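Local atomic coordinates of group 1 truncated hemoglobin GlbN (Synechocystis sp., PDB entry 1S6A), a protein that binds one heme per subunit and forms a very stable complex with oxygen, which it releases slowly. Residues L16-F21 / K42-Q47. Sequence-based numbering, arbitrary orientation.
Sequences LAVDKF and KQRAHQ. With HEM (protoporphyrin IX containing Fe), chain D.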
ATOM      1  N   LEU A  16       2.317   4.698 -11.525  1.00 25.14           N
ATOM      2  CA  LEU A  16       1.784   3.557 -12.285  1.00 25.19           C
ATOM      3  C   LEU A  16       1.473   2.401 -11.317  1.00 24.15           C
ATOM      4  O   LEU A  16       0.432   1.780 -11.432  1.00 23.55           O
ATOM      5  CB  LEU A  16       2.790   3.037 -13.321  1.00 26.37           C
ATOM      6  CG  LEU A  16       2.438   2.306 -14.639  1.00 30.97           C
ATOM      7  CD1 LEU A  16       3.379   1.067 -15.026  1.00 32.51           C
ATOM      8  CD2 LEU A  16       0.980   1.982 -14.892  1.00 32.69           C
ATOM      9  N   ALA A  17       2.388   2.097 -10.395  1.00 22.16           N
ATOM     10  CA  ALA A  17       2.154   0.983  -9.458  1.00 21.62           C
ATOM     11  C   ALA A  17       0.881   1.169  -8.635  1.00 19.83           C
ATOM     12  O   ALA A  17       0.121   0.236  -8.436  1.00 21.33           O
ATOM     13  CB  ALA A  17       3.382   0.779  -8.499  1.00 21.22           C
ATOM     14  N   VAL A  18       0.685   2.358  -8.116  1.00 19.91           N
ATOM     15  CA  VAL A  18      -0.494   2.678  -7.281  1.00 19.86           C
ATOM     16  C   VAL A  18      -1.787   2.581  -8.109  1.00 20.11           C
ATOM     17  O   VAL A  18      -2.761   1.990  -7.677  1.00 20.32           O
ATOM     18  CB  VAL A  18      -0.363   4.074  -6.603  1.00 18.59           C
ATOM     19  CG1 VAL A  18      -1.722   4.539  -6.011  1.00 18.89           C
ATOM     20  CG2 VAL A  18       0.631   3.983  -5.438  1.00 19.86           C
ATOM     21  N   ASP A  19      -1.777   3.145  -9.311  1.00 20.80           N
ATOM     22  CA  ASP A  19      -2.928   3.000 -10.209  1.00 21.18           C
ATOM     23  C   ASP A  19      -3.276   1.585 -10.445  1.00 20.91           C
ATOM     24  O   ASP A  19      -4.444   1.222 -10.263  1.00 21.16           O
ATOM     25  CB  ASP A  19      -2.722   3.711 -11.545  1.00 21.28           C
ATOM     26  CG  ASP A  19      -2.772   5.205 -11.399  1.00 23.61           C
ATOM     27  OD1 ASP A  19      -3.145   5.720 -10.345  1.00 26.32           O
ATOM     28  OD2 ASP A  19      -2.424   5.978 -12.285  1.00 29.20           O
ATOM     29  N   LYS A  20      -2.283   0.779 -10.839  1.00 20.70           N
ATOM     30  CA  LYS A  20      -2.480  -0.639 -11.111  1.00 20.97           C
ATOM     31  C   LYS A  20      -2.874  -1.454  -9.879  1.00 19.64           C
ATOM     32  O   LYS A  20      -3.691  -2.381  -9.961  1.00 18.90           O
ATOM     33  CB  LYS A  20      -1.230  -1.280 -11.758  1.00 22.83           C
ATOM     34  CG  LYS A  20      -0.814  -0.716 -13.154  1.00 25.89           C
ATOM     35  CD  LYS A  20      -2.052  -0.352 -13.968  1.00 35.38           C
ATOM     36  CE  LYS A  20      -1.986   1.112 -14.585  1.00 41.01           C
ATOM     37  NZ  LYS A  20      -3.339   1.773 -14.886  1.00 44.38           N
ATOM     38  N   PHE A  21      -2.232  -1.148  -8.757  1.00 19.10           N
ATOM     39  CA  PHE A  21      -2.536  -1.768  -7.465  1.00 17.67           C
ATOM     40  C   PHE A  21      -4.053  -1.596  -7.151  1.00 17.25           C
ATOM     41  O   PHE A  21      -4.720  -2.561  -6.820  1.00 17.21           O
ATOM     42  CB  PHE A  21      -1.614  -1.150  -6.393  1.00 17.41           C
ATOM     43  CG  PHE A  21      -2.012  -1.464  -4.960  1.00 18.52           C
ATOM     44  CD1 PHE A  21      -1.942  -2.778  -4.468  1.00 17.39           C
ATOM     45  CD2 PHE A  21      -2.459  -0.442  -4.105  1.00 17.83           C
ATOM     46  CE1 PHE A  21      -2.316  -3.088  -3.145  1.00 18.20           C
ATOM     47  CE2 PHE A  21      -2.840  -0.731  -2.761  1.00 17.41           C
ATOM     48  CZ  PHE A  21      -2.762  -2.069  -2.294  1.00 17.91           C
ATOM     49  N   LYS A  42      -8.702  10.577  -4.180  1.00 21.38           N
ATOM     50  CA  LYS A  42      -7.960  10.981  -2.984  1.00 22.30           C
ATOM     51  C   LYS A  42      -7.059   9.851  -2.489  1.00 21.16           C
ATOM     52  O   LYS A  42      -5.926  10.078  -2.099  1.00 21.59           O
ATOM     53  CB  LYS A  42      -8.886  11.363  -1.848  1.00 22.67           C
ATOM     54  CG  LYS A  42      -9.515  12.741  -1.924  1.00 29.65           C
ATOM     55  CD  LYS A  42     -10.517  12.872  -0.737  1.00 38.09           C
ATOM     56  CE  LYS A  42     -11.336  14.183  -0.763  1.00 44.32           C
ATOM     57  NZ  LYS A  42     -11.063  15.010  -1.989  1.00 47.15           N
ATOM     58  N   GLN A  43      -7.595   8.648  -2.463  1.00 19.84           N
ATOM     59  CA  GLN A  43      -6.858   7.474  -1.954  1.00 19.53           C
ATOM     60  C   GLN A  43      -5.616   7.221  -2.799  1.00 18.86           C
ATOM     61  O   GLN A  43      -4.565   6.959  -2.249  1.00 18.73           O
ATOM     62  CB  GLN A  43      -7.749   6.225  -1.936  1.00 19.46           C
ATOM     63  CG  GLN A  43      -7.079   4.910  -1.423  1.00 20.33           C
ATOM     64  CD  GLN A  43      -6.623   5.007   0.062  1.00 22.47           C
ATOM     65  OE1 GLN A  43      -7.232   5.718   0.845  1.00 23.71           O
ATOM     66  NE2 GLN A  43      -5.529   4.306   0.424  1.00 23.47           N
ATOM     67  N   ARG A  44      -5.776   7.257  -4.122  1.00 18.25           N
ATOM     68  CA  ARG A  44      -4.667   7.102  -5.044  1.00 18.34           C
ATOM     69  C   ARG A  44      -3.586   8.139  -4.776  1.00 18.52           C
ATOM     70  O   ARG A  44      -2.426   7.765  -4.740  1.00 17.01           O
ATOM     71  CB  ARG A  44      -5.106   7.129  -6.516  1.00 18.69           C
ATOM     72  CG  ARG A  44      -5.607   5.807  -7.027  1.00 20.28           C
ATOM     73  CD  ARG A  44      -5.885   5.780  -8.562  1.00 25.69           C
ATOM     74  NE  ARG A  44      -6.991   6.654  -8.886  1.00 29.16           N
ATOM     75  CZ  ARG A  44      -8.282   6.260  -9.010  1.00 31.59           C
ATOM     76  NH1 ARG A  44      -8.642   4.985  -8.897  1.00 33.16           N
ATOM     77  NH2 ARG A  44      -9.225   7.154  -9.244  1.00 32.32           N
ATOM     78  N   ALA A  45      -3.973   9.409  -4.557  1.00 19.26           N
ATOM     79  CA  ALA A  45      -3.027  10.463  -4.253  1.00 19.94           C
ATOM     80  C   ALA A  45      -2.315  10.285  -2.893  1.00 20.33           C
ATOM     81  O   ALA A  45      -1.097  10.579  -2.767  1.00 19.40           O
ATOM     82  CB  ALA A  45      -3.720  11.838  -4.276  1.00 20.56           C
ATOM     83  N   HIS A  46      -3.086   9.911  -1.870  1.00 18.38           N
ATOM     84  CA  HIS A  46      -2.492   9.593  -0.566  1.00 18.68           C
ATOM     85  C   HIS A  46      -1.467   8.447  -0.665  1.00 17.62           C
ATOM     86  O   HIS A  46      -0.406   8.485  -0.052  1.00 16.14           O
ATOM     87  CB  HIS A  46      -3.568   9.110   0.384  1.00 18.56           C
ATOM     88  CG  HIS A  46      -4.504  10.184   0.830  1.00 22.73           C
ATOM     89  ND1 HIS A  46      -4.091  11.480   1.045  1.00 27.16           N
ATOM     90  CD2 HIS A  46      -5.816  10.139   1.167  1.00 24.04           C
ATOM     91  CE1 HIS A  46      -5.121  12.198   1.466  1.00 28.77           C
ATOM     92  NE2 HIS A  46      -6.175  11.404   1.549  1.00 25.98           N
ATOM     93  N   GLN A  47      -1.821   7.391  -1.387  1.00 16.17           N
ATOM     94  CA  GLN A  47      -0.932   6.205  -1.464  1.00 16.66           C
ATOM     95  C   GLN A  47       0.348   6.503  -2.268  1.00 17.06           C
ATOM     96  O   GLN A  47       1.445   6.030  -1.927  1.00 17.74           O
ATOM     97  CB  GLN A  47      -1.669   4.999  -2.038  1.00 14.95           C
ATOM     98  CG  GLN A  47      -0.884   3.621  -1.942  1.00 15.99           C
ATOM     99  CD  GLN A  47      -0.870   3.110  -0.505  1.00 16.82           C
ATOM    100  OE1 GLN A  47      -1.764   2.324  -0.089  1.00 17.48           O
ATOM    101  NE2 GLN A  47       0.068   3.580   0.269  1.00 14.83           N
TER
HETATM  102  CHA HEM D 125      -6.303   4.489   3.992  1.00 16.32           C
HETATM  103  CHB HEM D 125      -1.804   2.920   3.085  1.00 16.53           C
HETATM  104  CHC HEM D 125      -3.174  -1.447   4.689  1.00 16.34           C
HETATM  105  CHD HEM D 125      -7.642  -0.131   3.240  1.00 16.28           C
HETATM  106  C1A HEM D 125      -4.952   4.444   3.717  1.00 17.49           C
HETATM  107  C2A HEM D 125      -4.131   5.588   3.420  1.00 16.11           C
HETATM  108  C3A HEM D 125      -2.902   5.181   3.139  1.00 15.40           C
HETATM  109  C4A HEM D 125      -2.880   3.743   3.274  1.00 17.49           C
HETATM  110  CMA HEM D 125      -1.688   6.056   2.744  1.00 15.61           C
HETATM  111  CAA HEM D 125      -4.697   7.027   3.402  1.00 17.32           C
HETATM  112  CBA HEM D 125      -4.214   7.747   4.669  1.00 20.61           C
HETATM  113  CGA HEM D 125      -4.601   9.227   4.762  1.00 23.36           C
HETATM  114  O1A HEM D 125      -5.794   9.520   4.925  1.00 23.19           O
HETATM  115  O2A HEM D 125      -3.715  10.129   4.725  1.00 24.22           O
HETATM  116  C1B HEM D 125      -1.752   1.603   3.506  1.00 16.98           C
HETATM  117  C2B HEM D 125      -0.558   0.811   3.668  1.00 14.41           C
HETATM  118  C3B HEM D 125      -0.924  -0.398   4.135  1.00 15.72           C
HETATM  119  C4B HEM D 125      -2.369  -0.403   4.276  1.00 15.42           C
HETATM  120  CMB HEM D 125       0.849   1.322   3.341  1.00 11.91           C
HETATM  121  CAB HEM D 125      -0.043  -1.647   4.443  1.00 16.39           C
HETATM  122  CBB HEM D 125       0.565  -2.340   3.411  1.00 15.70           C
HETATM  123  C1C HEM D 125      -4.539  -1.560   4.377  1.00 15.41           C
HETATM  124  C2C HEM D 125      -5.375  -2.719   4.410  1.00 15.45           C
HETATM  125  C3C HEM D 125      -6.613  -2.342   3.952  1.00 17.41           C
HETATM  126  C4C HEM D 125      -6.590  -0.943   3.669  1.00 16.53           C
HETATM  127  CMC HEM D 125      -4.891  -4.120   4.846  1.00 13.63           C
HETATM  128  CAC HEM D 125      -7.928  -3.159   3.754  1.00 18.21           C
HETATM  129  CBC HEM D 125      -7.949  -4.286   3.055  1.00 18.85           C
HETATM  130  C1D HEM D 125      -7.721   1.237   3.358  1.00 14.89           C
HETATM  131  C2D HEM D 125      -8.940   2.012   3.254  1.00 13.12           C
HETATM  132  C3D HEM D 125      -8.521   3.468   3.504  1.00 17.69           C
HETATM  133  C4D HEM D 125      -7.109   3.426   3.731  1.00 16.03           C
HETATM  134  CMD HEM D 125     -10.303   1.349   2.917  1.00 14.01           C
HETATM  135  CAD HEM D 125      -9.375   4.754   3.509  1.00 22.03           C
HETATM  136  CBD HEM D 125     -10.003   4.731   4.896  1.00 24.62           C
HETATM  137  CGD HEM D 125     -11.113   5.729   4.873  1.00 30.17           C
HETATM  138  O1D HEM D 125     -10.844   6.916   5.057  1.00 31.41           O
HETATM  139  O2D HEM D 125     -12.279   5.377   4.653  1.00 34.01           O
HETATM  140  NA  HEM D 125      -4.173   3.301   3.593  1.00 16.84           N
HETATM  141  NB  HEM D 125      -2.815   0.837   3.904  1.00 16.52           N
HETATM  142  NC  HEM D 125      -5.325  -0.530   3.937  1.00 15.37           N
HETATM  143  ND  HEM D 125      -6.689   2.113   3.675  1.00 17.81           N
HETATM  144 FE   HEM D 125      -4.775   1.432   3.804  1.00 18.43          FE
HETATM  145  O   HOH W   1      -6.564   2.718  -9.900  1.00 21.08           O
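D19 and R44 approach without a salt bridge where the B and E helices of this two-over-two truncated globin pair: OD1 of D19 lies 3.3 Å from the aliphatic CD of R44, and the carboxylate and guanidinium planes stand 77° apart. OD1 instead forms a salt bridge with K48, the residue following Q47. A water joins the two residues, donating to D19 O (2.6 Å) and accepting from R44 NH1 (3.2 Å). The 16-21 and 42-47 axes come within 9.7 Å and run 138° apart. No direct hydrogen bond crosses between them; apart from the water bridge, the contact is made by packing. V18 points both methyls at the partner: CG1 meets the backbone O of R44, and CG2 touches Q47 CG at 3.8 Å. Bending at chi2 (73°) turns the Q47 amide toward the heme, where OE1 comes 3.2 Å from CHB and also accepts a weak hydrogen bond from Y22. An azide ion lies beside Q47. Q43 NE2, hydrogen-bonded to Y22 OH, lies near heme C1A. H46, the known distal iron ligand, is not coordinating here: its ring lies between K42 O and propionate O2A, with NE2 10.3 Å from the iron (FE).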